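Local structure of sister chromatid cohesion protein (Chaetomium thermophilum, 5T8V) at residues A[1074-1079]-A[1141-1146]; A[1080-1085]-A[1113-1118]; A[1149-1152]-A[1156-1159]. The protein probably acts as a cohesin loader that binds chromatin, this chain being the C-terminal HEAT-repeat part of the longer protein Scc2. All coordinates share one frame; numbering follows the deposited sequence.

Interaction 1: residues A[1074-1079]-A[1141-1146]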
ATOM      1  N   SER A1074      42.320 -31.111  -0.004  1.00 32.08           N
ATOM      2  CA  SER A1074      42.415 -32.390  -0.699  1.00 32.79           C
ATOM      3  C   SER A1074      41.273 -33.313  -0.296  1.00 33.34           C
ATOM      4  O   SER A1074      40.551 -33.840  -1.152  1.00 33.94           O
ATOM      5  CB  SER A1074      43.764 -33.046  -0.405  1.00 33.12           C
ATOM      6  OG  SER A1074      43.907 -34.256  -1.126  1.00 34.03           O
ATOM      7  N   LEU A1075      41.086 -33.516   1.014  1.00 35.11           N
ATOM      8  CA  LEU A1075      39.983 -34.357   1.467  1.00 35.72           C
ATOM      9  C   LEU A1075      38.643 -33.837   0.961  1.00 36.12           C
ATOM     10  O   LEU A1075      37.745 -34.630   0.652  1.00 37.75           O
ATOM     11  CB  LEU A1075      39.975 -34.438   2.995  1.00 35.91           C
ATOM     12  CG  LEU A1075      41.252 -34.956   3.665  1.00 36.71           C
ATOM     13  CD1 LEU A1075      41.049 -35.059   5.168  1.00 36.24           C
ATOM     14  CD2 LEU A1075      41.682 -36.299   3.091  1.00 37.35           C
ATOM     15  N   LYS A1076      38.492 -32.516   0.860  1.00 43.12           N
ATOM     16  CA  LYS A1076      37.237 -31.940   0.391  1.00 44.13           C
ATOM     17  C   LYS A1076      36.986 -32.294  -1.067  1.00 45.16           C
ATOM     18  O   LYS A1076      35.877 -32.696  -1.437  1.00 46.24           O
ATOM     19  CB  LYS A1076      37.252 -30.423   0.585  1.00 43.82           C
ATOM     20  CG  LYS A1076      35.960 -29.726   0.173  1.00 44.36           C
ATOM     21  CD  LYS A1076      36.051 -28.230   0.402  1.00 44.84           C
ATOM     22  CE  LYS A1076      36.003 -27.454  -0.904  1.00 46.51           C
ATOM     23  NZ  LYS A1076      36.469 -26.046  -0.740  1.00 46.74           N
ATOM     24  N   GLU A1077      38.005 -32.143  -1.918  1.00 47.11           N
ATOM     25  CA  GLU A1077      37.855 -32.533  -3.317  1.00 49.19           C
ATOM     26  C   GLU A1077      37.537 -34.018  -3.435  1.00 50.10           C
ATOM     27  O   GLU A1077      36.600 -34.414  -4.140  1.00 51.12           O
ATOM     28  CB  GLU A1077      39.123 -32.190  -4.097  1.00 50.20           C
ATOM     29  CG  GLU A1077      39.434 -30.704  -4.145  1.00 50.72           C
ATOM     30  CD  GLU A1077      38.302 -29.898  -4.746  1.00 51.84           C
ATOM     31  OE1 GLU A1077      37.723 -30.354  -5.755  1.00 52.77           O
ATOM     32  OE2 GLU A1077      37.981 -28.820  -4.200  1.00 51.39           O
ATOM     33  N   PHE A1078      38.306 -34.855  -2.737  1.00 40.49           N
ATOM     34  CA  PHE A1078      38.085 -36.296  -2.794  1.00 41.94           C
ATOM     35  C   PHE A1078      36.650 -36.651  -2.424  1.00 42.91           C
ATOM     36  O   PHE A1078      35.951 -37.335  -3.181  1.00 43.83           O
ATOM     37  CB  PHE A1078      39.074 -37.007  -1.870  1.00 41.49           C
ATOM     38  CG  PHE A1078      38.756 -38.457  -1.637  1.00 41.99           C
ATOM     39  CD1 PHE A1078      38.531 -39.312  -2.701  1.00 42.41           C
ATOM     40  CD2 PHE A1078      38.700 -38.967  -0.351  1.00 42.12           C
ATOM     41  CE1 PHE A1078      38.241 -40.646  -2.488  1.00 43.74           C
ATOM     42  CE2 PHE A1078      38.413 -40.302  -0.130  1.00 42.91           C
ATOM     43  CZ  PHE A1078      38.184 -41.142  -1.198  1.00 43.76           C
ATOM     44  N   LEU A1079      36.188 -36.185  -1.261  1.00 39.50           N
ATOM     45  CA  LEU A1079      34.854 -36.554  -0.795  1.00 40.66           C
ATOM     46  C   LEU A1079      33.766 -35.974  -1.694  1.00 41.83           C
ATOM     47  O   LEU A1079      32.774 -36.650  -1.995  1.00 43.28           O
ATOM     48  CB  LEU A1079      34.671 -36.093   0.649  1.00 39.77           C
ATOM     49  CG  LEU A1079      35.580 -36.820   1.642  1.00 40.21           C
ATOM     50  CD1 LEU A1079      35.728 -36.031   2.930  1.00 39.12           C
ATOM     51  CD2 LEU A1079      35.038 -38.212   1.929  1.00 42.43           C
ATOM     52  N   ALA A1141      37.617 -22.962   9.834  1.00 47.58           N
ATOM     53  CA  ALA A1141      36.624 -23.829  10.452  1.00 47.07           C
ATOM     54  C   ALA A1141      35.507 -24.160   9.472  1.00 45.66           C
ATOM     55  O   ALA A1141      35.009 -25.292   9.446  1.00 45.58           O
ATOM     56  CB  ALA A1141      36.059 -23.165  11.708  1.00 48.32           C
ATOM     57  N   PHE A1142      35.104 -23.185   8.647  1.00 42.96           N
ATOM     58  CA  PHE A1142      34.064 -23.464   7.663  1.00 42.19           C
ATOM     59  C   PHE A1142      34.514 -24.524   6.669  1.00 40.75           C
ATOM     60  O   PHE A1142      33.692 -25.312   6.189  1.00 40.04           O
ATOM     61  CB  PHE A1142      33.649 -22.210   6.902  1.00 43.01           C
ATOM     62  CG  PHE A1142      32.719 -22.502   5.761  1.00 43.59           C
ATOM     63  CD1 PHE A1142      31.432 -22.957   6.002  1.00 44.61           C
ATOM     64  CD2 PHE A1142      33.136 -22.355   4.450  1.00 43.29           C
ATOM     65  CE1 PHE A1142      30.573 -23.242   4.957  1.00 44.55           C
ATOM     66  CE2 PHE A1142      32.281 -22.638   3.400  1.00 43.76           C
ATOM     67  CZ  PHE A1142      30.997 -23.083   3.655  1.00 44.28           C
ATOM     68  N   LEU A1143      35.803 -24.542   6.323  1.00 37.83           N
ATOM     69  CA  LEU A1143      36.325 -25.609   5.477  1.00 37.29           C
ATOM     70  C   LEU A1143      36.206 -26.952   6.181  1.00 37.58           C
ATOM     71  O   LEU A1143      35.754 -27.943   5.589  1.00 37.66           O
ATOM     72  CB  LEU A1143      37.780 -25.315   5.106  1.00 37.65           C
ATOM     73  CG  LEU A1143      38.485 -26.339   4.214  1.00 38.14           C
ATOM     74  CD1 LEU A1143      37.796 -26.462   2.869  1.00 37.58           C
ATOM     75  CD2 LEU A1143      39.947 -25.964   4.029  1.00 38.46           C
ATOM     76  N   ALA A1144      36.592 -27.002   7.460  1.00 47.19           N
ATOM     77  CA  ALA A1144      36.481 -28.251   8.209  1.00 48.42           C
ATOM     78  C   ALA A1144      35.044 -28.769   8.208  1.00 49.24           C
ATOM     79  O   ALA A1144      34.783 -29.915   7.823  1.00 50.69           O
ATOM     80  CB  ALA A1144      36.982 -28.051   9.639  1.00 49.55           C
ATOM     81  N   VAL A1145      34.093 -27.935   8.640  1.00 43.99           N
ATOM     82  CA  VAL A1145      32.695 -28.355   8.647  1.00 44.60           C
ATOM     83  C   VAL A1145      32.207 -28.650   7.241  1.00 44.03           C
ATOM     84  O   VAL A1145      31.250 -29.411   7.066  1.00 44.94           O
ATOM     85  CB  VAL A1145      31.797 -27.289   9.314  1.00 45.07           C
ATOM     86  CG1 VAL A1145      31.879 -25.989   8.569  1.00 45.08           C
ATOM     87  CG2 VAL A1145      30.350 -27.765   9.386  1.00 45.60           C
ATOM     88  N   GLU A1146      32.828 -28.052   6.226  1.00 45.42           N
ATOM     89  CA  GLU A1146      32.457 -28.370   4.853  1.00 46.28           C
ATOM     90  C   GLU A1146      32.906 -29.775   4.482  1.00 47.10           C
ATOM     91  O   GLU A1146      32.288 -30.416   3.623  1.00 47.70           O
ATOM     92  CB  GLU A1146      33.056 -27.340   3.895  1.00 46.87           C
ATOM     93  CG  GLU A1146      32.454 -27.359   2.503  1.00 48.22           C
ATOM     94  CD  GLU A1146      32.929 -26.196   1.654  1.00 49.36           C
ATOM     95  OE1 GLU A1146      33.673 -25.342   2.181  1.00 48.99           O
ATOM     96  OE2 GLU A1146      32.560 -26.137   0.463  1.00 50.86           O
TER

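Interaction 2: residues A[1080-1085]-A[1113-1118]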
ATOM      1  N   PHE A1080      33.932 -34.726  -2.136  1.00 49.62           N
ATOM      2  CA  PHE A1080      32.942 -34.115  -3.017  1.00 51.75           C
ATOM      3  C   PHE A1080      32.788 -34.914  -4.306  1.00 55.97           C
ATOM      4  O   PHE A1080      31.668 -35.246  -4.716  1.00 58.33           O
ATOM      5  CB  PHE A1080      33.332 -32.669  -3.314  1.00 49.80           C
ATOM      6  CG  PHE A1080      32.830 -31.687  -2.295  1.00 48.34           C
ATOM      7  CD1 PHE A1080      32.922 -31.966  -0.941  1.00 47.53           C
ATOM      8  CD2 PHE A1080      32.270 -30.484  -2.691  1.00 47.90           C
ATOM      9  CE1 PHE A1080      32.458 -31.066  -0.001  1.00 46.53           C
ATOM     10  CE2 PHE A1080      31.808 -29.579  -1.756  1.00 47.10           C
ATOM     11  CZ  PHE A1080      31.902 -29.871  -0.409  1.00 46.44           C
ATOM     12  N   SER A1081      33.906 -35.234  -4.964  1.00 61.65           N
ATOM     13  CA  SER A1081      33.827 -36.091  -6.141  1.00 64.82           C
ATOM     14  C   SER A1081      33.232 -37.449  -5.790  1.00 69.55           C
ATOM     15  O   SER A1081      32.544 -38.060  -6.617  1.00 72.12           O
ATOM     16  CB  SER A1081      35.210 -36.258  -6.772  1.00 63.73           C
ATOM     17  OG  SER A1081      36.099 -36.921  -5.893  1.00 63.49           O
ATOM     18  N   GLU A1082      33.473 -37.932  -4.567  1.00 66.01           N
ATOM     19  CA  GLU A1082      32.835 -39.160  -4.112  1.00 69.96           C
ATOM     20  C   GLU A1082      31.331 -38.995  -3.943  1.00 74.60           C
ATOM     21  O   GLU A1082      30.619 -39.999  -3.846  1.00 77.04           O
ATOM     22  CB  GLU A1082      33.459 -39.622  -2.794  1.00 68.19           C
ATOM     23  CG  GLU A1082      34.804 -40.306  -2.956  1.00 67.29           C
ATOM     24  CD  GLU A1082      34.674 -41.737  -3.440  1.00 68.21           C
ATOM     25  OE1 GLU A1082      33.890 -42.498  -2.836  1.00 68.87           O
ATOM     26  OE2 GLU A1082      35.349 -42.099  -4.428  1.00 67.88           O
ATOM     27  N   GLU A1083      30.832 -37.758  -3.899  1.00 74.61           N
ATOM     28  CA  GLU A1083      29.391 -37.531  -3.884  1.00 79.33           C
ATOM     29  C   GLU A1083      28.822 -37.367  -5.286  1.00 86.42           C
ATOM     30  O   GLU A1083      27.763 -37.926  -5.588  1.00 89.79           O
ATOM     31  CB  GLU A1083      29.054 -36.303  -3.039  1.00 75.89           C
ATOM     32  CG  GLU A1083      29.226 -36.538  -1.558  1.00 73.54           C
ATOM     33  CD  GLU A1083      28.733 -35.379  -0.722  1.00 70.67           C
ATOM     34  OE1 GLU A1083      28.073 -34.477  -1.279  1.00 69.80           O
ATOM     35  OE2 GLU A1083      29.008 -35.371   0.494  1.00 69.61           O
ATOM     36  N   LYS A1084      29.496 -36.605  -6.153  1.00 74.93           N
ATOM     37  CA  LYS A1084      29.097 -36.586  -7.558  1.00 80.25           C
ATOM     38  C   LYS A1084      29.061 -37.996  -8.129  1.00 85.66           C
ATOM     39  O   LYS A1084      28.237 -38.298  -8.999  1.00 88.01           O
ATOM     40  CB  LYS A1084      30.056 -35.716  -8.374  1.00 79.97           C
ATOM     41  CG  LYS A1084      30.131 -34.266  -7.929  1.00 78.92           C
ATOM     42  CD  LYS A1084      31.158 -33.503  -8.750  1.00 80.62           C
ATOM     43  CE  LYS A1084      31.375 -32.098  -8.214  1.00 80.62           C
ATOM     44  NZ  LYS A1084      32.457 -31.388  -8.952  1.00 81.43           N
ATOM     45  N   ARG A1085      29.945 -38.868  -7.645  1.00126.97           N
ATOM     46  CA  ARG A1085      29.975 -40.270  -8.035  1.00134.44           C
ATOM     47  C   ARG A1085      28.658 -40.961  -7.704  1.00134.39           C
ATOM     48  O   ARG A1085      27.930 -41.388  -8.606  1.00138.14           O
ATOM     49  CB  ARG A1085      31.141 -40.967  -7.328  1.00134.34           C
ATOM     50  CG  ARG A1085      31.158 -42.490  -7.426  1.00136.71           C
ATOM     51  CD  ARG A1085      32.253 -43.078  -6.548  1.00135.55           C
ATOM     52  NE  ARG A1085      32.095 -42.688  -5.147  1.00134.28           N
ATOM     53  CZ  ARG A1085      31.354 -43.341  -4.254  1.00135.02           C
ATOM     54  NH1 ARG A1085      30.688 -44.436  -4.599  1.00136.85           N
ATOM     55  NH2 ARG A1085      31.278 -42.897  -3.007  1.00133.84           N
ATOM     56  N   ASN A1113      36.508 -48.028  -7.303  1.00101.52           N
ATOM     57  CA  ASN A1113      35.571 -47.903  -6.188  1.00 98.45           C
ATOM     58  C   ASN A1113      36.377 -47.633  -4.925  1.00 96.77           C
ATOM     59  O   ASN A1113      37.094 -48.515  -4.441  1.00 95.71           O
ATOM     60  CB  ASN A1113      34.722 -49.165  -6.041  1.00100.55           C
ATOM     61  CG  ASN A1113      33.807 -49.112  -4.832  1.00100.15           C
ATOM     62  OD1 ASN A1113      34.182 -49.530  -3.736  1.00100.48           O
ATOM     63  ND2 ASN A1113      32.600 -48.595  -5.027  1.00 99.76           N
ATOM     64  N   TYR A1114      36.256 -46.420  -4.390  1.00 63.10           N
ATOM     65  CA  TYR A1114      37.064 -45.963  -3.263  1.00 59.44           C
ATOM     66  C   TYR A1114      36.228 -45.781  -1.999  1.00 58.13           C
ATOM     67  O   TYR A1114      36.380 -44.796  -1.275  1.00 54.52           O
ATOM     68  CB  TYR A1114      37.779 -44.660  -3.610  1.00 58.21           C
ATOM     69  CG  TYR A1114      38.579 -44.724  -4.891  1.00 58.21           C
ATOM     70  CD1 TYR A1114      39.790 -45.401  -4.943  1.00 58.40           C
ATOM     71  CD2 TYR A1114      38.127 -44.102  -6.047  1.00 58.25           C
ATOM     72  CE1 TYR A1114      40.526 -45.463  -6.111  1.00 59.31           C
ATOM     73  CE2 TYR A1114      38.857 -44.156  -7.220  1.00 59.23           C
ATOM     74  CZ  TYR A1114      40.055 -44.838  -7.247  1.00 60.87           C
ATOM     75  OH  TYR A1114      40.789 -44.897  -8.410  1.00 63.97           O
ATOM     76  N   ASP A1115      35.340 -46.734  -1.714  1.00 88.60           N
ATOM     77  CA  ASP A1115      34.521 -46.648  -0.508  1.00 88.77           C
ATOM     78  C   ASP A1115      35.353 -46.933   0.738  1.00 87.03           C
ATOM     79  O   ASP A1115      35.409 -46.118   1.667  1.00 85.30           O
ATOM     80  CB  ASP A1115      33.344 -47.623  -0.607  1.00 93.34           C
ATOM     81  CG  ASP A1115      32.479 -47.372  -1.828  1.00 96.35           C
ATOM     82  OD1 ASP A1115      32.351 -46.200  -2.239  1.00 96.02           O
ATOM     83  OD2 ASP A1115      31.926 -48.350  -2.377  1.00 98.67           O
ATOM     84  N   ASP A1116      36.015 -48.093   0.771  1.00 89.24           N
ATOM     85  CA  ASP A1116      36.777 -48.479   1.955  1.00 88.24           C
ATOM     86  C   ASP A1116      37.940 -47.529   2.213  1.00 84.67           C
ATOM     87  O   ASP A1116      38.346 -47.344   3.366  1.00 84.77           O
ATOM     88  CB  ASP A1116      37.278 -49.917   1.804  1.00 90.73           C
ATOM     89  CG  ASP A1116      38.041 -50.139   0.512  1.00 91.49           C
ATOM     90  OD1 ASP A1116      37.853 -49.347  -0.435  1.00 90.48           O
ATOM     91  OD2 ASP A1116      38.821 -51.112   0.443  1.00 93.49           O
ATOM     92  N   VAL A1117      38.493 -46.924   1.159  1.00 70.31           N
ATOM     93  CA  VAL A1117      39.513 -45.890   1.333  1.00 68.46           C
ATOM     94  C   VAL A1117      38.918 -44.693   2.065  1.00 66.86           C
ATOM     95  O   VAL A1117      39.411 -44.262   3.121  1.00 67.04           O
ATOM     96  CB  VAL A1117      40.090 -45.483  -0.036  1.00 67.94           C
ATOM     97  CG1 VAL A1117      40.944 -44.220   0.067  1.00 65.61           C
ATOM     98  CG2 VAL A1117      40.900 -46.632  -0.631  1.00 69.66           C
ATOM     99  N   ALA A1118      37.840 -44.140   1.500  1.00 52.14           N
ATOM    100  CA  ALA A1118      37.162 -43.002   2.108  1.00 50.20           C
ATOM    101  C   ALA A1118      36.848 -43.263   3.573  1.00 49.70           C
ATOM    102  O   ALA A1118      37.059 -42.395   4.426  1.00 48.74           O
ATOM    103  CB  ALA A1118      35.880 -42.690   1.332  1.00 50.33           C
TER

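Interaction 3: residues A[1149-1152]-A[1156-1159]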
ATOM      1  N   ALA A1149      30.369 -32.107   6.663  1.00 38.14           N
ATOM      2  CA  ALA A1149      29.049 -32.169   6.049  1.00 39.13           C
ATOM      3  C   ALA A1149      29.014 -33.225   4.956  1.00 40.21           C
ATOM      4  O   ALA A1149      28.051 -33.991   4.855  1.00 41.60           O
ATOM      5  CB  ALA A1149      28.662 -30.800   5.492  1.00 39.09           C
ATOM      6  N   SER A1150      30.063 -33.290   4.135  1.00 44.43           N
ATOM      7  CA  SER A1150      30.146 -34.335   3.121  1.00 45.69           C
ATOM      8  C   SER A1150      30.248 -35.711   3.768  1.00 46.91           C
ATOM      9  O   SER A1150      29.499 -36.634   3.420  1.00 48.74           O
ATOM     10  CB  SER A1150      31.345 -34.076   2.207  1.00 45.08           C
ATOM     11  OG  SER A1150      31.478 -35.096   1.234  1.00 46.24           O
ATOM     12  N   ILE A1151      31.172 -35.863   4.722  1.00 40.57           N
ATOM     13  CA  ILE A1151      31.331 -37.135   5.425  1.00 42.79           C
ATOM     14  C   ILE A1151      29.986 -37.638   5.930  1.00 45.09           C
ATOM     15  O   ILE A1151      29.700 -38.841   5.891  1.00 47.05           O
ATOM     16  CB  ILE A1151      32.346 -36.980   6.577  1.00 41.61           C
ATOM     17  CG1 ILE A1151      33.757 -36.784   6.011  1.00 39.95           C
ATOM     18  CG2 ILE A1151      32.299 -38.193   7.518  1.00 43.17           C
ATOM     19  CD1 ILE A1151      34.806 -36.452   7.053  1.00 39.05           C
ATOM     20  N   ASN A1152      29.138 -36.727   6.409  1.00 53.42           N
ATOM     21  CA  ASN A1152      27.863 -37.124   6.992  1.00 55.25           C
ATOM     22  C   ASN A1152      26.814 -37.394   5.918  1.00 55.51           C
ATOM     23  O   ASN A1152      26.044 -38.355   6.030  1.00 55.98           O
ATOM     24  CB  ASN A1152      27.378 -36.041   7.958  1.00 55.36           C
ATOM     25  CG  ASN A1152      26.139 -36.455   8.725  1.00 56.05           C
ATOM     26  OD1 ASN A1152      26.211 -37.263   9.651  1.00 56.63           O
ATOM     27  ND2 ASN A1152      24.995 -35.894   8.350  1.00 55.42           N
ATOM     28  N   LEU A1156      29.588 -42.184   5.880  1.00 71.49           N
ATOM     29  CA  LEU A1156      30.780 -42.927   6.276  1.00 72.51           C
ATOM     30  C   LEU A1156      30.905 -43.057   7.786  1.00 73.84           C
ATOM     31  O   LEU A1156      31.555 -43.992   8.264  1.00 76.87           O
ATOM     32  CB  LEU A1156      32.035 -42.254   5.722  1.00 71.47           C
ATOM     33  CG  LEU A1156      32.251 -42.373   4.214  1.00 71.51           C
ATOM     34  CD1 LEU A1156      32.019 -41.042   3.540  1.00 70.20           C
ATOM     35  CD2 LEU A1156      33.636 -42.892   3.910  1.00 71.97           C
ATOM     36  N   VAL A1157      30.305 -42.142   8.543  1.00 66.26           N
ATOM     37  CA  VAL A1157      30.379 -42.150   9.998  1.00 66.25           C
ATOM     38  C   VAL A1157      28.973 -42.318  10.555  1.00 67.35           C
ATOM     39  O   VAL A1157      27.985 -41.916   9.932  1.00 66.61           O
ATOM     40  CB  VAL A1157      31.041 -40.860  10.531  1.00 64.17           C
ATOM     41  CG1 VAL A1157      30.179 -39.637  10.221  1.00 62.77           C
ATOM     42  CG2 VAL A1157      31.322 -40.973  12.018  1.00 64.61           C
ATOM     43  N   HIS A1158      28.886 -42.927  11.734  1.00 68.05           N
ATOM     44  CA  HIS A1158      27.595 -43.131  12.365  1.00 69.15           C
ATOM     45  C   HIS A1158      27.033 -41.802  12.873  1.00 69.71           C
ATOM     46  O   HIS A1158      27.789 -40.903  13.255  1.00 70.60           O
ATOM     47  CB  HIS A1158      27.712 -44.121  13.520  1.00 68.77           C
ATOM     48  CG  HIS A1158      27.814 -45.548  13.082  1.00 69.19           C
ATOM     49  ND1 HIS A1158      26.895 -46.135  12.239  1.00 69.65           N
ATOM     50  CD2 HIS A1158      28.723 -46.509  13.374  1.00 70.22           C
ATOM     51  CE1 HIS A1158      27.235 -47.393  12.027  1.00 71.18           C
ATOM     52  NE2 HIS A1158      28.340 -47.646  12.704  1.00 71.51           N
ATOM     53  N   PRO A1159      25.706 -41.655  12.896  1.00 53.05           N
ATOM     54  CA  PRO A1159      25.119 -40.372  13.317  1.00 51.74           C
ATOM     55  C   PRO A1159      25.421 -39.996  14.757  1.00 51.84           C
ATOM     56  O   PRO A1159      25.307 -38.815  15.107  1.00 51.05           O
ATOM     57  CB  PRO A1159      23.616 -40.584  13.096  1.00 52.84           C
ATOM     58  CG  PRO A1159      23.427 -42.065  13.125  1.00 54.51           C
ATOM     59  CD  PRO A1159      24.676 -42.645  12.542  1.00 54.21           C
TER

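Interaction 1: residues A[1074-1079]-A[1141-1146]
Lys1076 reaches Leu1143 and Glu1146 because its CG stands anti to the backbone N (chi1 -178°) and the chain runs straight to CD before bending at chi3 (114°). Leu1143 and Glu1146, one helical turn apart on the facing helix, also carry CG anti to N, and the glutamate continues extended beyond it. The closest approach is aliphatic: CD of Lys1076 lies 3.5 Å from CD1 of Leu1143, the two side chains crossing at about a right angle. On the polar flank the lysine crosses the glutamate at a slant, with CD of Lys1076 3.9 Å from CD of Glu1146. The opposite charges are likely to attract, but at 4.1 Å from NZ of Lys1076 to OE2 of Glu1146 they form no salt bridge. The lysine thus contributes mainly its methylenes, and its NZ stays close to both CD1 of Leu1143 and the carboxylate. The backbones keep their distance; the nearest CA atoms, of Lys1076 and Glu1146, are 7.5 Å apart. Next to this surface contact, Leu1079 packs on Val1147, and Leu1143 also meets Thr1069 and Leu1072. Such side-chain packing between helices 1065-1086 and 1139-1154 is characteristic of the stacked helices of a HEAT-repeat solenoid.

Interaction 2: residues A[1080-1085]-A[1113-1118]
Glu1082 is the buried residue of this contact, and its carboxylate meets Tyr1114 at the start of helix 1115-1133. OE2 of Glu1082 lies 3.6 Å from CB of Tyr1114 and reaches the ring at its edge, near the ring plane, 3.8 Å from CD2 of Tyr1114. The carboxylate and ring planes are 73° apart. A bend at chi2 (-78°) turns the glutamate's carboxylate towards this CB and ring edge, and the more closely packed part of the contact lies here, at van der Waals distances and without a hydrogen bond across the segments.

The solvent side is less well fixed: Arg1085 is exposed and poorly ordered, so its distances are approximate. As modelled, it forms a salt bridge within its own helix, NH2 of Arg1085 to OE1 of Glu1082 at 2.6 Å. OD1 of Asp1115 sits over one face of the guanidinium, 3.4 Å from NH1 of Arg1085, so this second salt bridge probably rests on charge and not on a directed N-H. The arginine probably offsets the repulsion between the carboxylates of Glu1082 and Asp1115, whose OE1 and OD1 are 4.1 Å apart. In the model, ND2 of Asn1113 also donates to OD2 of Asp1115 at 2.7 Å, from above the carboxylate plane. Were Glu1082 an alanine, Arg1085 would probably lose its closer carboxylate partner and a gap would open beside the edge of the Tyr1114 ring.

Tyr1114 occupies the N-cap position of helix 1115-1133 and also packs on Pro1044 and Arg1045 in the loop after helix 1026-1042. Helix 1139-1154 flanks helix 1065-1086 here, with Gln1154 touching Glu1082 and Arg1153 bridging to Glu1083.

Interaction 3: residues A[1149-1152]-A[1156-1159]
Ile1151 and the residues Leu1156 and Val1157 meet through one backbone hydrogen bond and a small apolar cluster. The polar link is weak: N of Leu1156 donates to O of Ile1151 at 3.3 Å, with an N-H...O angle of 152°. Spanning five residues, it ties the chain leaving helix 1139-1154 back to the helix's last full turn, and the CA atoms of Ile1151 and Leu1156 stand 5.9 Å apart.

The apolar part centres on the CG2 branch of Ile1151. A chi1 of -70° sets CG2 anti to the backbone N, beside the carbonyl carbon, where it comes 3.7 Å from CG1 of Val1157. A looser approach joins the same methyl to Leu1156, 4.4 Å from its CB. The leucine also lays its CD1 4.0 Å from O of Ile1151, beside the carbonyl that its own backbone N engages.

Neighbouring helices pack against the turn. Helix 1115-1133 receives Ile1151 on Thr1122, Leu1156 on Ala1118 and Ser1119, and Val1157 on Leu1126. Asn1152 and Pro1159 lean on Leu1188 of helix 1175-1191, which lies beyond helix 1163-1169 in the chain.

Interactions 1 and 2 use successive parts of helix 1065-1086, and their centres lie 14 Å apart. Interaction 3 takes up helix 1139-1154 where interaction 1 leaves it, with centres 12 Å apart; CD1 of Leu1079 lies 3.7 Å from CG1 of Ile1151 between them. Interactions 2 and 3, 13 Å apart centre to centre, are joined by a probable hydrogen bond between OE2 of Glu1083 and OG of Ser1150 at 2.6 Å. Helix 1115-1133 also connects them, because it begins in interaction 2 and packs against the loop of interaction 3. Together the three contacts map helices 1065-1086, 1115-1133 and 1139-1154 and the loop that follows the last, about 48 to 54 Å from the chain's centre, measured centre to centre.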